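Local coordinates for phosphoprotein (Spring viremia of carp virus, PDB 7C5Z), which probably supports viral RNA synthesis as a polymerase cofactor and nucleoprotein chaperone, acting with a dimeric central domain, at residues A[46-51]-A[68-73]. Sequence-based numbering, arbitrary orientation.
Sequences LISKMM and LFDYQG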
loop_
_atom_site.group_PDB
_atom_site.type_symbol
_atom_site.label_atom_id
_atom_site.label_comp_id
_atom_site.label_asym_id
_atom_site.label_seq_id
_atom_site.Cartn_x
_atom_site.Cartn_y
_atom_site.Cartn_z
ATOM N N LEU A 46 6.764 -8.102 -0.020
ATOM C CA LEU A 46 5.441 -8.120 -0.637
ATOM C C LEU A 46 4.777 -6.758 -0.514
ATOM O O LEU A 46 4.240 -6.226 -1.494
ATOM C CB LEU A 46 4.567 -9.198 0.007
ATOM C CG LEU A 46 3.105 -9.208 -0.434
ATOM C CD1 LEU A 46 2.969 -9.475 -1.927
ATOM C CD2 LEU A 46 2.328 -10.265 0.362
ATOM N N ILE A 47 4.840 -6.163 0.673
ATOM C CA ILE A 47 4.238 -4.848 0.877
ATOM C C ILE A 47 4.886 -3.814 -0.032
ATOM O O ILE A 47 4.197 -2.981 -0.635
ATOM C CB ILE A 47 4.330 -4.458 2.362
ATOM C CG1 ILE A 47 3.371 -5.325 3.180
ATOM C CG2 ILE A 47 4.027 -2.965 2.566
ATOM C CD1 ILE A 47 3.591 -5.210 4.689
ATOM N N SER A 48 6.214 -3.858 -0.162
ATOM C CA SER A 48 6.906 -2.928 -1.036
ATOM C C SER A 48 6.431 -3.081 -2.476
ATOM O O SER A 48 6.174 -2.078 -3.156
ATOM C CB SER A 48 8.417 -3.142 -0.920
ATOM O OG SER A 48 9.135 -2.249 -1.766
ATOM N N LYS A 49 6.239 -4.327 -2.931
ATOM C CA LYS A 49 5.824 -4.565 -4.312
ATOM C C LYS A 49 4.377 -4.145 -4.538
ATOM O O LYS A 49 4.040 -3.608 -5.603
ATOM C CB LYS A 49 6.025 -6.036 -4.670
ATOM C CG LYS A 49 7.481 -6.397 -4.890
ATOM C CD LYS A 49 7.604 -7.657 -5.718
ATOM C CE LYS A 49 9.061 -8.002 -5.977
ATOM N NZ LYS A 49 9.823 -6.807 -6.443
HETATM N N MSE A 50 3.523 -4.342 -3.544
HETATM C CA MSE A 50 2.138 -3.897 -3.640
HETATM C C MSE A 50 2.078 -2.366 -3.658
HETATM O O MSE A 50 1.342 -1.783 -4.453
HETATM C CB MSE A 50 1.315 -4.463 -2.495
HETATM C CG MSE A 50 1.183 -5.976 -2.579
HETATM SE SE MSE A 50 -0.084 -6.671 -1.265
HETATM C CE MSE A 50 -1.486 -5.319 -1.493
HETATM N N MSE A 51 2.856 -1.720 -2.791
HETATM C CA MSE A 51 2.898 -0.256 -2.799
HETATM C C MSE A 51 3.395 0.256 -4.142
HETATM O O MSE A 51 2.815 1.191 -4.707
HETATM C CB MSE A 51 3.771 0.266 -1.657
HETATM C CG MSE A 51 3.163 -0.010 -0.310
HETATM SE SE MSE A 51 4.317 0.552 1.169
HETATM C CE MSE A 51 4.567 2.359 0.612
ATOM N N LEU A 68 8.727 5.225 -5.149
ATOM C CA LEU A 68 8.957 4.494 -3.914
ATOM C C LEU A 68 10.453 4.310 -3.727
ATOM O O LEU A 68 11.161 3.968 -4.684
ATOM C CB LEU A 68 8.265 3.132 -3.962
ATOM C CG LEU A 68 8.562 2.178 -2.818
ATOM C CD1 LEU A 68 7.905 2.668 -1.552
ATOM C CD2 LEU A 68 8.087 0.776 -3.210
ATOM N N PHE A 69 10.928 4.546 -2.505
ATOM C CA PHE A 69 12.326 4.333 -2.136
ATOM C C PHE A 69 12.394 3.219 -1.096
ATOM O O PHE A 69 11.873 3.361 0.020
ATOM C CB PHE A 69 12.956 5.634 -1.622
ATOM C CG PHE A 69 13.046 6.696 -2.678
ATOM C CD1 PHE A 69 14.108 6.702 -3.566
ATOM C CD2 PHE A 69 12.062 7.650 -2.818
ATOM C CE1 PHE A 69 14.199 7.662 -4.565
ATOM C CE2 PHE A 69 12.150 8.619 -3.816
ATOM C CZ PHE A 69 13.214 8.616 -4.691
ATOM N N ASP A 70 13.026 2.112 -1.476
ATOM C CA ASP A 70 13.156 0.922 -0.641
ATOM C C ASP A 70 14.627 0.530 -0.641
ATOM O O ASP A 70 15.189 0.261 -1.709
ATOM C CB ASP A 70 12.265 -0.196 -1.207
ATOM C CG ASP A 70 12.364 -1.497 -0.445
ATOM O OD1 ASP A 70 13.097 -1.594 0.555
ATOM O OD2 ASP A 70 11.669 -2.447 -0.880
ATOM N N TYR A 71 15.268 0.564 0.534
ATOM C CA TYR A 71 16.676 0.184 0.661
ATOM C C TYR A 71 16.845 -1.164 1.347
ATOM O O TYR A 71 17.953 -1.488 1.793
ATOM C CB TYR A 71 17.455 1.260 1.418
ATOM C CG TYR A 71 17.250 2.639 0.839
ATOM C CD1 TYR A 71 16.189 3.437 1.268
ATOM C CD2 TYR A 71 18.093 3.139 -0.154
ATOM C CE1 TYR A 71 15.975 4.683 0.738
ATOM C CE2 TYR A 71 17.879 4.426 -0.693
ATOM C CZ TYR A 71 16.816 5.176 -0.234
ATOM O OH TYR A 71 16.553 6.435 -0.729
ATOM N N GLN A 72 15.762 -1.945 1.450
ATOM C CA GLN A 72 15.738 -3.208 2.187
ATOM C C GLN A 72 16.242 -3.027 3.617
ATOM O O GLN A 72 17.065 -3.796 4.125
ATOM C CB GLN A 72 16.522 -4.285 1.430
ATOM C CG GLN A 72 16.064 -4.358 -0.023
ATOM C CD GLN A 72 16.032 -5.760 -0.602
ATOM O OE1 GLN A 72 16.865 -6.603 -0.273
ATOM N NE2 GLN A 72 15.069 -6.007 -1.493
ATOM N N GLY A 73 15.711 -1.999 4.278
ATOM C CA GLY A 73 16.047 -1.673 5.654
ATOM C C GLY A 73 14.783 -1.562 6.487
ATOM O O GLY A 73 13.808 -2.295 6.282
#
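Ser48 and Met51, one helical turn apart on helix 41-62, face Asp70 and Leu68 of the edge strand 67-70; the axes of the short segments, helix 46-51 and strand 68-70, run nearly antiparallel at 163° and come within 9.8 Å of each other. This is a helix packed against one face of the four-stranded antiparallel sheet in the central domain of a vesiculovirus-type phosphoprotein. Ser48 carries the polar half. Its OG, turned anti to the backbone N (chi1 180°), is carried to Asp70 and donates to Asp70 OD2 at 2.7 Å, meeting that oxygen on its anti side and well out of the carboxylate plane. The other carboxylate oxygen, Asp70 OD1, accepts from Gln72 N at 2.8 Å, two residues on, an Asx turn in the chain that follows. Gripped at both oxygens, which should limit its rotation, the carboxylate ties this turn to the helix. Next to the serine bond, Leu68 splits its branches: CD2 lies 3.4 Å from Ser48 O and also borders Ser48 OG, while CD1 makes the apolar contact with Met51, a selenomethionine whose chain crosses that of the leucine at about a right angle. Val78 of the adjoining strand also touches Met51, which packs on Met51 of the second subunit, so this layer runs on into the dimer interface. Met51 bends at its last torsion, and its terminal CE rests 4.0 Å from Leu68 CD1.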